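Local coordinates for protein Lic11098 (Leptospira interrogans serogroup Icterohaemorrhagiae serovar copenhageni, PDB 4U08) that is of unknown function but is a leucine-rich repeat protein of a human pathogen, regarded as a possible virulence factor, at residues 103-112 / 124-134. Sequence-based numbering, arbitrary orientation.
Sequences AIPKEIGQLQ and LATLPEDIEQL
The backbones of 103-112 and 124-134 run in the same direction in neighbouring coils, with G109 and D130 drawing to 4.8 Å between CA atoms where the 3-10 turns 106-110 and 129-133 lie together. Inside, I104 meets L124 at about a right angle, its CG1 3.8 Å from L124 CD2. The P128 ring lies against the backbone of I104 and P105, its CD 3.5 Å from I104 O, while its CG touches CG2 of I108. That methyl lies between the backbone N and carbonyl carbon of its own residue (chi1 -155° sets CG1 anti to N), and from there it also meets I131 CD1 at 3.9 Å, the two isoleucines side by side and pointing the same way. Further along, L134 sets CD2 against the carbonyl oxygens of both I108 and L111, 3.3 Å from L111 O. G109, without a side chain, lets D130 O approach its CA to 3.3 Å.

On the outer side, Q112 folds back at chi2 (-67°), and its NE2 bridges the coils. It donates to G109 O, nearly in line with that carbonyl and in the amide plane, and to Q133 O at 2.8 Å, there from above the carbonyl plane and less straight (136°). A water donates to K106 O and to D130 OD2. K106 NZ lies 6.1 Å from D130 OD2, too far for a salt bridge. Adjacent convex-side turns of this leucine-rich repeat solenoid are thus joined by buried aliphatic contacts, and their direct polar link is a single uncharged hydrogen bond.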
loop_
_atom_site.group_PDB
_atom_site.type_symbol
_atom_site.label_atom_id
_atom_site.label_comp_id
_atom_site.label_asym_id
_atom_site.label_seq_id
_atom_site.Cartn_x
_atom_site.Cartn_y
_atom_site.Cartn_z
ATOM N N ALA A 103 2.838 24.521 -8.994
ATOM C CA ALA A 103 2.561 24.236 -10.401
ATOM C C ALA A 103 3.747 23.551 -11.041
ATOM O O ALA A 103 4.874 23.657 -10.550
ATOM C CB ALA A 103 2.239 25.524 -11.155
ATOM N N ILE A 104 3.476 22.843 -12.138
ATOM C CA ILE A 104 4.414 22.121 -12.981
ATOM C C ILE A 104 4.241 22.709 -14.391
ATOM O O ILE A 104 3.114 22.718 -14.893
ATOM C CB ILE A 104 4.096 20.589 -12.928
ATOM C CG1 ILE A 104 4.399 19.983 -11.531
ATOM C CG2 ILE A 104 4.792 19.809 -14.041
ATOM C CD1 ILE A 104 5.728 20.407 -10.869
ATOM N N PRO A 105 5.324 23.209 -15.036
ATOM C CA PRO A 105 5.173 23.801 -16.383
ATOM C C PRO A 105 4.649 22.820 -17.403
ATOM O O PRO A 105 4.935 21.623 -17.294
ATOM C CB PRO A 105 6.603 24.237 -16.753
ATOM C CG PRO A 105 7.348 24.289 -15.485
ATOM C CD PRO A 105 6.727 23.274 -14.574
ATOM N N LYS A 106 3.907 23.319 -18.412
ATOM C CA LYS A 106 3.363 22.487 -19.495
ATOM C C LYS A 106 4.482 21.759 -20.263
ATOM O O LYS A 106 4.238 20.676 -20.796
ATOM C CB LYS A 106 2.466 23.304 -20.458
ATOM C CG LYS A 106 3.165 24.490 -21.117
ATOM C CD LYS A 106 2.366 25.040 -22.287
ATOM C CE LYS A 106 3.170 26.037 -23.082
ATOM N NZ LYS A 106 2.522 26.318 -24.380
ATOM N N GLU A 107 5.712 22.342 -20.270
ATOM C CA GLU A 107 6.916 21.818 -20.941
ATOM C C GLU A 107 7.383 20.474 -20.363
ATOM O O GLU A 107 8.263 19.838 -20.942
ATOM C CB GLU A 107 8.059 22.841 -20.936
ATOM C CG GLU A 107 7.807 24.055 -21.823
ATOM C CD GLU A 107 6.884 25.136 -21.285
ATOM O OE1 GLU A 107 6.578 25.129 -20.069
ATOM O OE2 GLU A 107 6.461 25.996 -22.090
ATOM N N ILE A 108 6.762 20.020 -19.257
ATOM C CA ILE A 108 7.036 18.712 -18.656
ATOM C C ILE A 108 6.665 17.628 -19.661
ATOM O O ILE A 108 7.342 16.608 -19.705
ATOM C CB ILE A 108 6.328 18.539 -17.277
ATOM C CG1 ILE A 108 7.060 17.506 -16.380
ATOM C CG2 ILE A 108 4.816 18.232 -17.412
ATOM C CD1 ILE A 108 8.171 18.102 -15.527
ATOM N N GLY A 109 5.642 17.893 -20.495
ATOM C CA GLY A 109 5.163 16.998 -21.539
ATOM C C GLY A 109 6.198 16.717 -22.609
ATOM O O GLY A 109 6.060 15.749 -23.354
ATOM N N GLN A 110 7.256 17.560 -22.683
ATOM C CA GLN A 110 8.357 17.403 -23.637
ATOM C C GLN A 110 9.347 16.320 -23.192
ATOM O O GLN A 110 10.083 15.801 -24.038
ATOM C CB GLN A 110 9.092 18.730 -23.831
ATOM C CG GLN A 110 8.358 19.689 -24.766
ATOM C CD GLN A 110 8.760 21.137 -24.579
ATOM O OE1 GLN A 110 7.954 22.048 -24.795
ATOM N NE2 GLN A 110 10.009 21.396 -24.179
ATOM N N LEU A 111 9.373 15.992 -21.867
ATOM C CA LEU A 111 10.273 14.995 -21.269
ATOM C C LEU A 111 9.833 13.590 -21.632
ATOM O O LEU A 111 9.487 12.799 -20.751
ATOM C CB LEU A 111 10.372 15.167 -19.739
ATOM C CG LEU A 111 10.903 16.490 -19.218
ATOM C CD1 LEU A 111 10.932 16.516 -17.709
ATOM C CD2 LEU A 111 12.277 16.813 -19.792
ATOM N N GLN A 112 9.903 13.284 -22.952
ATOM C CA GLN A 112 9.500 12.040 -23.628
ATOM C C GLN A 112 10.255 10.780 -23.168
ATOM O O GLN A 112 9.813 9.666 -23.465
ATOM C CB GLN A 112 9.610 12.195 -25.155
ATOM C CG GLN A 112 8.532 13.083 -25.789
ATOM C CD GLN A 112 7.137 12.495 -25.709
ATOM O OE1 GLN A 112 6.847 11.415 -26.244
ATOM N NE2 GLN A 112 6.241 13.202 -25.039
ATOM N N LEU A 124 0.988 21.002 -4.855
ATOM C CA LEU A 124 0.304 20.895 -6.148
ATOM C C LEU A 124 -1.175 20.618 -5.990
ATOM O O LEU A 124 -1.567 19.779 -5.187
ATOM C CB LEU A 124 0.937 19.802 -7.015
ATOM C CG LEU A 124 2.399 19.989 -7.399
ATOM C CD1 LEU A 124 2.964 18.716 -8.016
ATOM C CD2 LEU A 124 2.566 21.142 -8.371
ATOM N N ALA A 125 -2.011 21.335 -6.754
ATOM C CA ALA A 125 -3.461 21.133 -6.757
ATOM C C ALA A 125 -3.924 20.694 -8.155
ATOM O O ALA A 125 -5.037 20.198 -8.320
ATOM C CB ALA A 125 -4.170 22.417 -6.336
ATOM N N THR A 126 -3.052 20.873 -9.158
ATOM C CA THR A 126 -3.332 20.563 -10.553
ATOM C C THR A 126 -2.077 20.116 -11.260
ATOM O O THR A 126 -0.960 20.429 -10.822
ATOM C CB THR A 126 -3.778 21.861 -11.321
ATOM O OG1 THR A 126 -2.751 22.852 -11.266
ATOM C CG2 THR A 126 -5.092 22.425 -10.853
ATOM N N LEU A 127 -2.272 19.478 -12.418
ATOM C CA LEU A 127 -1.197 19.124 -13.329
ATOM C C LEU A 127 -1.570 19.669 -14.705
ATOM O O LEU A 127 -2.761 19.680 -15.027
ATOM C CB LEU A 127 -1.005 17.591 -13.416
ATOM C CG LEU A 127 -0.473 16.885 -12.156
ATOM C CD1 LEU A 127 -0.426 15.393 -12.375
ATOM C CD2 LEU A 127 0.914 17.381 -11.793
ATOM N N PRO A 128 -0.602 20.037 -15.579
ATOM C CA PRO A 128 -0.997 20.443 -16.938
ATOM C C PRO A 128 -1.525 19.206 -17.680
ATOM O O PRO A 128 -1.109 18.074 -17.380
ATOM C CB PRO A 128 0.318 20.956 -17.559
ATOM C CG PRO A 128 1.410 20.220 -16.801
ATOM C CD PRO A 128 0.869 20.057 -15.400
ATOM N N GLU A 129 -2.429 19.413 -18.634
ATOM C CA GLU A 129 -2.993 18.323 -19.427
ATOM C C GLU A 129 -1.889 17.634 -20.241
ATOM O O GLU A 129 -2.031 16.459 -20.552
ATOM C CB GLU A 129 -4.109 18.844 -20.346
ATOM C CG GLU A 129 -5.400 19.183 -19.613
ATOM C CD GLU A 129 -6.478 19.843 -20.459
ATOM O OE1 GLU A 129 -7.168 20.746 -19.938
ATOM O OE2 GLU A 129 -6.646 19.458 -21.637
ATOM N N ASP A 130 -0.785 18.364 -20.536
ATOM C CA ASP A 130 0.424 17.927 -21.278
ATOM C C ASP A 130 1.113 16.695 -20.652
ATOM O O ASP A 130 1.956 16.065 -21.281
ATOM C CB ASP A 130 1.425 19.080 -21.345
ATOM C CG ASP A 130 0.801 20.323 -21.951
ATOM O OD1 ASP A 130 0.009 21.009 -21.233
ATOM O OD2 ASP A 130 1.016 20.560 -23.161
ATOM N N ILE A 131 0.701 16.334 -19.429
ATOM C CA ILE A 131 1.176 15.157 -18.704
ATOM C C ILE A 131 0.829 13.888 -19.487
ATOM O O ILE A 131 1.586 12.930 -19.425
ATOM C CB ILE A 131 0.643 15.193 -17.243
ATOM C CG1 ILE A 131 1.645 14.575 -16.273
ATOM C CG2 ILE A 131 -0.767 14.610 -17.070
ATOM C CD1 ILE A 131 2.564 15.618 -15.678
ATOM N N GLU A 132 -0.245 13.935 -20.308
ATOM C CA GLU A 132 -0.705 12.831 -21.153
ATOM C C GLU A 132 0.312 12.426 -22.223
ATOM O O GLU A 132 0.190 11.343 -22.766
ATOM C CB GLU A 132 -2.085 13.138 -21.784
ATOM C CG GLU A 132 -2.069 14.161 -22.920
ATOM C CD GLU A 132 -3.416 14.551 -23.505
ATOM O OE1 GLU A 132 -4.368 13.739 -23.435
ATOM O OE2 GLU A 132 -3.511 15.671 -24.058
ATOM N N GLN A 133 1.288 13.280 -22.523
ATOM C CA GLN A 133 2.327 12.989 -23.514
ATOM C C GLN A 133 3.454 12.117 -22.947
ATOM O O GLN A 133 4.295 11.658 -23.715
ATOM C CB GLN A 133 2.899 14.290 -24.104
ATOM C CG GLN A 133 1.924 15.068 -25.019
ATOM C CD GLN A 133 1.471 14.336 -26.262
ATOM O OE1 GLN A 133 0.712 13.359 -26.201
ATOM N NE2 GLN A 133 1.847 14.859 -27.421
ATOM N N LEU A 134 3.496 11.908 -21.610
ATOM C CA LEU A 134 4.550 11.114 -20.944
ATOM C C LEU A 134 4.257 9.616 -21.125
ATOM O O LEU A 134 3.890 8.910 -20.181
ATOM C CB LEU A 134 4.669 11.512 -19.469
ATOM C CG LEU A 134 5.007 12.978 -19.184
ATOM C CD1 LEU A 134 4.950 13.269 -17.703
ATOM C CD2 LEU A 134 6.381 13.366 -19.751
HETATM O O HOH W 1 4.197 19.847 -23.416
#